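Local coordinates for protein (triosephosphate isomerase) (Thermotoga maritima, PDB 1B9B) that interconverts dihydroxyacetone phosphate and D-glyceraldehyde 3-phosphate, the two triose phosphates formed by aldolase in glycolysis, at residues L155-P169 with Y199-G213. Numbering follows the deposited sequence.
Sequences LDKEEAKRVVIAYEP and YDEETAGSIRILYGG
Ile165 lays CD1 against CG2 of Ile207 at 4.1 Å, while on the other face of the sheet Val164 CG1 meets Leu210 CD1. Phe152 and Leu195, from helices 140-152 and 181-198, also pack on Ile165, which places its side chain in the layer between strands and helices. Strands 164-167 and 208-211 run parallel, their axes 26° apart. Their pairing is read from three bonds: Ile165 N to Arg208 O, Leu210 N to Ile165 O at 2.9 Å, and Tyr167 N to Leu210 O. This is the pairing of neighbouring strands in a TIM barrel, here the sixth and seventh.

Farther out, the two short helices lie side by side, their axes 8.7 Å apart. Ala160 CB sits over one face of the Tyr199 ring, 3.8 Å from its centroid and 16° off the normal, a CH-pi contact; Leu155 O lies at the ring's edge.

At the polar edge Lys157, its CG anti to the backbone N (chi1 -158°), reaches across to the other helix. Lys157 NZ forms salt bridges with Asp200 OD2 (3.2 Å) and Glu202 OE1 and donates to Thr203 OG1. Asp200 OD1 is gripped twice: Thr203 N, from above the carboxylate plane, gives the N-cap bond of helix 201-206, and Thr203 OG1 donates to the same oxygen at 2.6 Å. With an alanine in place of Asp200, helix 201-206 would probably lose its N-cap bond, Thr203 OG1 its acceptor and Lys157 one of its two carboxylates. Apolar contacts thus join the strands, while the helices outside them are linked by a salt-bridge network in which Asp200 is both N-cap and bridge partner.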
loop_
_atom_site.group_PDB
_atom_site.type_symbol
_atom_site.label_atom_id
_atom_site.label_comp_id
_atom_site.label_asym_id
_atom_site.label_seq_id
_atom_site.Cartn_x
_atom_site.Cartn_y
_atom_site.Cartn_z
ATOM N N LEU B 155 1.827 -10.961 25.189
ATOM C CA LEU B 155 2.506 -10.767 26.463
ATOM C C LEU B 155 1.611 -11.286 27.573
ATOM O O LEU B 155 0.408 -11.460 27.382
ATOM C CB LEU B 155 2.784 -9.288 26.710
ATOM C CG LEU B 155 3.582 -8.546 25.655
ATOM C CD1 LEU B 155 3.876 -7.146 26.151
ATOM C CD2 LEU B 155 4.873 -9.289 25.383
ATOM N N ASP B 156 2.195 -11.525 28.738
ATOM C CA ASP B 156 1.424 -12.014 29.866
ATOM C C ASP B 156 1.590 -11.074 31.049
ATOM O O ASP B 156 2.435 -10.182 31.023
ATOM C CB ASP B 156 1.883 -13.414 30.260
ATOM C CG ASP B 156 3.297 -13.428 30.778
ATOM O OD1 ASP B 156 3.584 -12.674 31.731
ATOM O OD2 ASP B 156 4.122 -14.190 30.234
ATOM N N LYS B 157 0.782 -11.302 32.082
ATOM C CA LYS B 157 0.780 -10.507 33.303
ATOM C C LYS B 157 2.172 -10.007 33.690
ATOM O O LYS B 157 2.365 -8.812 33.902
ATOM C CB LYS B 157 0.185 -11.332 34.449
ATOM C CG LYS B 157 -0.349 -10.512 35.607
ATOM C CD LYS B 157 -0.505 -11.350 36.874
ATOM C CE LYS B 157 -1.205 -10.556 37.976
ATOM N NZ LYS B 157 -0.633 -9.187 38.148
ATOM N N GLU B 158 3.141 -10.914 33.776
ATOM C CA GLU B 158 4.511 -10.546 34.146
ATOM C C GLU B 158 5.172 -9.556 33.189
ATOM O O GLU B 158 5.612 -8.485 33.594
ATOM C CB GLU B 158 5.390 -11.798 34.241
ATOM C CG GLU B 158 5.670 -12.297 35.653
ATOM C CD GLU B 158 4.419 -12.402 36.500
ATOM O OE1 GLU B 158 4.003 -11.373 37.076
ATOM O OE2 GLU B 158 3.849 -13.513 36.580
ATOM N N GLU B 159 5.255 -9.932 31.920
ATOM C CA GLU B 159 5.874 -9.092 30.905
ATOM C C GLU B 159 5.132 -7.775 30.733
ATOM O O GLU B 159 5.745 -6.727 30.523
ATOM C CB GLU B 159 5.914 -9.851 29.577
ATOM C CG GLU B 159 6.798 -11.082 29.624
ATOM C CD GLU B 159 6.521 -12.049 28.501
ATOM O OE1 GLU B 159 5.502 -11.886 27.796
ATOM O OE2 GLU B 159 7.327 -12.986 28.330
ATOM N N ALA B 160 3.807 -7.845 30.832
ATOM C CA ALA B 160 2.946 -6.683 30.683
ATOM C C ALA B 160 3.279 -5.572 31.669
ATOM O O ALA B 160 3.239 -4.392 31.319
ATOM C CB ALA B 160 1.507 -7.099 30.844
ATOM N N LYS B 161 3.607 -5.945 32.900
ATOM C CA LYS B 161 3.936 -4.962 33.922
ATOM C C LYS B 161 5.174 -4.143 33.566
ATOM O O LYS B 161 5.264 -2.953 33.888
ATOM C CB LYS B 161 4.140 -5.655 35.274
ATOM C CG LYS B 161 2.901 -6.382 35.771
ATOM C CD LYS B 161 2.771 -6.336 37.291
ATOM C CE LYS B 161 3.851 -7.140 37.999
ATOM N NZ LYS B 161 3.684 -8.604 37.800
ATOM N N ARG B 162 6.119 -4.780 32.886
ATOM C CA ARG B 162 7.359 -4.123 32.499
ATOM C C ARG B 162 7.191 -3.109 31.373
ATOM O O ARG B 162 8.022 -2.224 31.200
ATOM C CB ARG B 162 8.389 -5.170 32.100
ATOM C CG ARG B 162 8.808 -6.083 33.234
ATOM C CD ARG B 162 9.533 -7.292 32.685
ATOM N NE ARG B 162 10.586 -6.891 31.756
ATOM C CZ ARG B 162 11.179 -7.707 30.889
ATOM N NH1 ARG B 162 10.823 -8.985 30.827
ATOM N NH2 ARG B 162 12.123 -7.243 30.080
ATOM N N VAL B 163 6.120 -3.226 30.604
ATOM C CA VAL B 163 5.902 -2.287 29.517
ATOM C C VAL B 163 5.572 -0.890 30.055
ATOM O O VAL B 163 5.074 -0.742 31.178
ATOM C CB VAL B 163 4.761 -2.782 28.598
ATOM C CG1 VAL B 163 4.543 -1.826 27.443
ATOM C CG2 VAL B 163 5.108 -4.158 28.071
ATOM N N VAL B 164 5.888 0.131 29.266
ATOM C CA VAL B 164 5.597 1.509 29.633
ATOM C C VAL B 164 4.895 2.067 28.420
ATOM O O VAL B 164 5.404 1.967 27.310
ATOM C CB VAL B 164 6.885 2.349 29.908
ATOM C CG1 VAL B 164 6.552 3.828 29.932
ATOM C CG2 VAL B 164 7.504 1.962 31.246
ATOM N N ILE B 165 3.713 2.628 28.624
ATOM C CA ILE B 165 2.951 3.200 27.522
ATOM C C ILE B 165 3.131 4.704 27.523
ATOM O O ILE B 165 3.422 5.301 28.554
ATOM C CB ILE B 165 1.453 2.896 27.659
ATOM C CG1 ILE B 165 1.252 1.385 27.736
ATOM C CG2 ILE B 165 0.684 3.507 26.490
ATOM C CD1 ILE B 165 -0.164 0.967 27.991
ATOM N N ALA B 166 2.956 5.312 26.362
ATOM C CA ALA B 166 3.099 6.742 26.238
ATOM C C ALA B 166 2.036 7.210 25.280
ATOM O O ALA B 166 2.090 6.897 24.091
ATOM C CB ALA B 166 4.463 7.081 25.698
ATOM N N TYR B 167 1.057 7.942 25.807
ATOM C CA TYR B 167 -0.024 8.467 24.988
ATOM C C TYR B 167 0.467 9.746 24.343
ATOM O O TYR B 167 0.748 10.722 25.023
ATOM C CB TYR B 167 -1.267 8.757 25.836
ATOM C CG TYR B 167 -2.358 9.442 25.047
ATOM C CD1 TYR B 167 -2.720 8.981 23.779
ATOM C CD2 TYR B 167 -3.005 10.573 25.545
ATOM C CE1 TYR B 167 -3.697 9.634 23.025
ATOM C CE2 TYR B 167 -3.986 11.232 24.798
ATOM C CZ TYR B 167 -4.323 10.758 23.541
ATOM O OH TYR B 167 -5.274 11.409 22.796
ATOM N N GLU B 168 0.570 9.741 23.027
ATOM C CA GLU B 168 1.056 10.903 22.322
ATOM C C GLU B 168 0.097 11.303 21.218
ATOM O O GLU B 168 0.261 10.899 20.068
ATOM C CB GLU B 168 2.431 10.590 21.735
ATOM C CG GLU B 168 3.266 11.813 21.394
ATOM C CD GLU B 168 4.661 11.456 20.909
ATOM O OE1 GLU B 168 4.778 10.923 19.781
ATOM O OE2 GLU B 168 5.636 11.701 21.659
ATOM N N PRO B 169 -0.924 12.103 21.549
ATOM C CA PRO B 169 -1.890 12.535 20.531
ATOM C C PRO B 169 -1.146 13.164 19.363
ATOM O O PRO B 169 -0.460 14.160 19.534
ATOM C CB PRO B 169 -2.760 13.540 21.284
ATOM C CG PRO B 169 -1.830 14.070 22.351
ATOM C CD PRO B 169 -1.133 12.820 22.817
ATOM N N TYR B 199 -5.707 -7.597 31.512
ATOM C CA TYR B 199 -4.999 -8.394 32.502
ATOM C C TYR B 199 -5.725 -8.340 33.838
ATOM O O TYR B 199 -6.632 -9.126 34.075
ATOM C CB TYR B 199 -3.544 -7.923 32.637
ATOM C CG TYR B 199 -2.754 -8.062 31.350
ATOM C CD1 TYR B 199 -2.767 -7.052 30.387
ATOM C CD2 TYR B 199 -2.038 -9.227 31.068
ATOM C CE1 TYR B 199 -2.091 -7.196 29.178
ATOM C CE2 TYR B 199 -1.357 -9.385 29.854
ATOM C CZ TYR B 199 -1.390 -8.365 28.917
ATOM O OH TYR B 199 -0.732 -8.511 27.718
ATOM N N ASP B 200 -5.340 -7.423 34.716
ATOM C CA ASP B 200 -6.009 -7.319 36.003
ATOM C C ASP B 200 -5.716 -5.989 36.683
ATOM O O ASP B 200 -4.950 -5.182 36.171
ATOM C CB ASP B 200 -5.613 -8.493 36.901
ATOM C CG ASP B 200 -4.175 -8.440 37.336
ATOM O OD1 ASP B 200 -3.365 -7.782 36.660
ATOM O OD2 ASP B 200 -3.846 -9.072 38.356
ATOM N N GLU B 201 -6.350 -5.752 37.825
ATOM C CA GLU B 201 -6.155 -4.508 38.554
ATOM C C GLU B 201 -4.689 -4.303 38.872
ATOM O O GLU B 201 -4.117 -3.263 38.557
ATOM C CB GLU B 201 -6.961 -4.523 39.854
ATOM C CG GLU B 201 -8.455 -4.268 39.682
ATOM C CD GLU B 201 -8.757 -2.891 39.091
ATOM O OE1 GLU B 201 -8.184 -1.883 39.572
ATOM O OE2 GLU B 201 -9.577 -2.815 38.149
ATOM N N GLU B 202 -4.083 -5.305 39.500
ATOM C CA GLU B 202 -2.681 -5.225 39.863
ATOM C C GLU B 202 -1.823 -4.759 38.702
ATOM O O GLU B 202 -1.052 -3.815 38.830
ATOM C CB GLU B 202 -2.175 -6.581 40.347
ATOM C CG GLU B 202 -0.655 -6.667 40.405
ATOM C CD GLU B 202 -0.154 -7.981 40.969
ATOM O OE1 GLU B 202 -0.982 -8.782 41.455
ATOM O OE2 GLU B 202 1.075 -8.209 40.934
ATOM N N THR B 203 -1.958 -5.428 37.566
ATOM C CA THR B 203 -1.176 -5.081 36.392
ATOM C C THR B 203 -1.409 -3.656 35.907
ATOM O O THR B 203 -0.464 -2.883 35.763
ATOM C CB THR B 203 -1.458 -6.063 35.245
ATOM O OG1 THR B 203 -1.031 -7.373 35.639
ATOM C CG2 THR B 203 -0.706 -5.659 33.996
ATOM N N ALA B 204 -2.664 -3.303 35.667
ATOM C CA ALA B 204 -2.990 -1.967 35.178
ATOM C C ALA B 204 -2.434 -0.870 36.082
ATOM O O ALA B 204 -2.229 0.264 35.651
ATOM C CB ALA B 204 -4.510 -1.816 35.026
ATOM N N GLY B 205 -2.176 -1.208 37.336
ATOM C CA GLY B 205 -1.663 -0.211 38.249
ATOM C C GLY B 205 -0.156 -0.130 38.240
ATOM O O GLY B 205 0.423 0.842 38.725
ATOM N N SER B 206 0.487 -1.147 37.683
ATOM C CA SER B 206 1.942 -1.185 37.637
ATOM C C SER B 206 2.502 -0.511 36.396
ATOM O O SER B 206 3.599 0.042 36.410
ATOM C CB SER B 206 2.424 -2.637 37.688
ATOM O OG SER B 206 1.950 -3.291 38.854
ATOM N N ILE B 207 1.730 -0.554 35.324
ATOM C CA ILE B 207 2.134 0.014 34.049
ATOM C C ILE B 207 2.106 1.538 34.019
ATOM O O ILE B 207 1.051 2.146 34.173
ATOM C CB ILE B 207 1.230 -0.566 32.928
ATOM C CG1 ILE B 207 1.483 -2.070 32.817
ATOM C CG2 ILE B 207 1.479 0.143 31.601
ATOM C CD1 ILE B 207 0.438 -2.799 32.049
ATOM N N ARG B 208 3.267 2.155 33.822
ATOM C CA ARG B 208 3.326 3.609 33.752
ATOM C C ARG B 208 2.828 4.103 32.403
ATOM O O ARG B 208 3.221 3.581 31.364
ATOM C CB ARG B 208 4.754 4.126 33.974
ATOM C CG ARG B 208 5.228 4.028 35.400
ATOM C CD ARG B 208 5.502 2.592 35.791
ATOM N NE ARG B 208 6.682 2.076 35.105
ATOM C CZ ARG B 208 7.933 2.404 35.413
ATOM N NH1 ARG B 208 8.183 3.231 36.417
ATOM N NH2 ARG B 208 8.940 1.888 34.724
ATOM N N ILE B 209 1.952 5.105 32.427
ATOM C CA ILE B 209 1.410 5.709 31.209
ATOM C C ILE B 209 1.835 7.180 31.191
ATOM O O ILE B 209 1.336 7.993 31.971
ATOM C CB ILE B 209 -0.135 5.627 31.167
ATOM C CG1 ILE B 209 -0.595 4.196 31.465
ATOM C CG2 ILE B 209 -0.637 6.050 29.797
ATOM C CD1 ILE B 209 -2.095 3.992 31.382
ATOM N N LEU B 210 2.770 7.515 30.310
ATOM C CA LEU B 210 3.270 8.879 30.212
ATOM C C LEU B 210 2.510 9.646 29.149
ATOM O O LEU B 210 1.905 9.051 28.261
ATOM C CB LEU B 210 4.747 8.869 29.837
ATOM C CG LEU B 210 5.558 7.660 30.279
ATOM C CD1 LEU B 210 6.969 7.775 29.739
ATOM C CD2 LEU B 210 5.558 7.566 31.793
ATOM N N TYR B 211 2.547 10.970 29.239
ATOM C CA TYR B 211 1.876 11.807 28.248
ATOM C C TYR B 211 2.942 12.294 27.267
ATOM O O TYR B 211 4.132 12.270 27.593
ATOM C CB TYR B 211 1.202 13.004 28.915
ATOM C CG TYR B 211 0.690 14.005 27.915
ATOM C CD1 TYR B 211 -0.479 13.775 27.208
ATOM C CD2 TYR B 211 1.406 15.165 27.641
ATOM C CE1 TYR B 211 -0.928 14.675 26.251
ATOM C CE2 TYR B 211 0.968 16.073 26.687
ATOM C CZ TYR B 211 -0.200 15.821 25.996
ATOM O OH TYR B 211 -0.635 16.720 25.048
ATOM N N GLY B 212 2.537 12.746 26.082
ATOM C CA GLY B 212 3.536 13.187 25.138
ATOM C C GLY B 212 3.226 14.306 24.168
ATOM O O GLY B 212 4.015 14.526 23.255
ATOM N N GLY B 213 2.111 15.011 24.338
ATOM C CA GLY B 213 1.783 16.109 23.432
ATOM C C GLY B 213 2.939 17.083 23.226
ATOM O O GLY B 213 3.937 16.730 22.608
#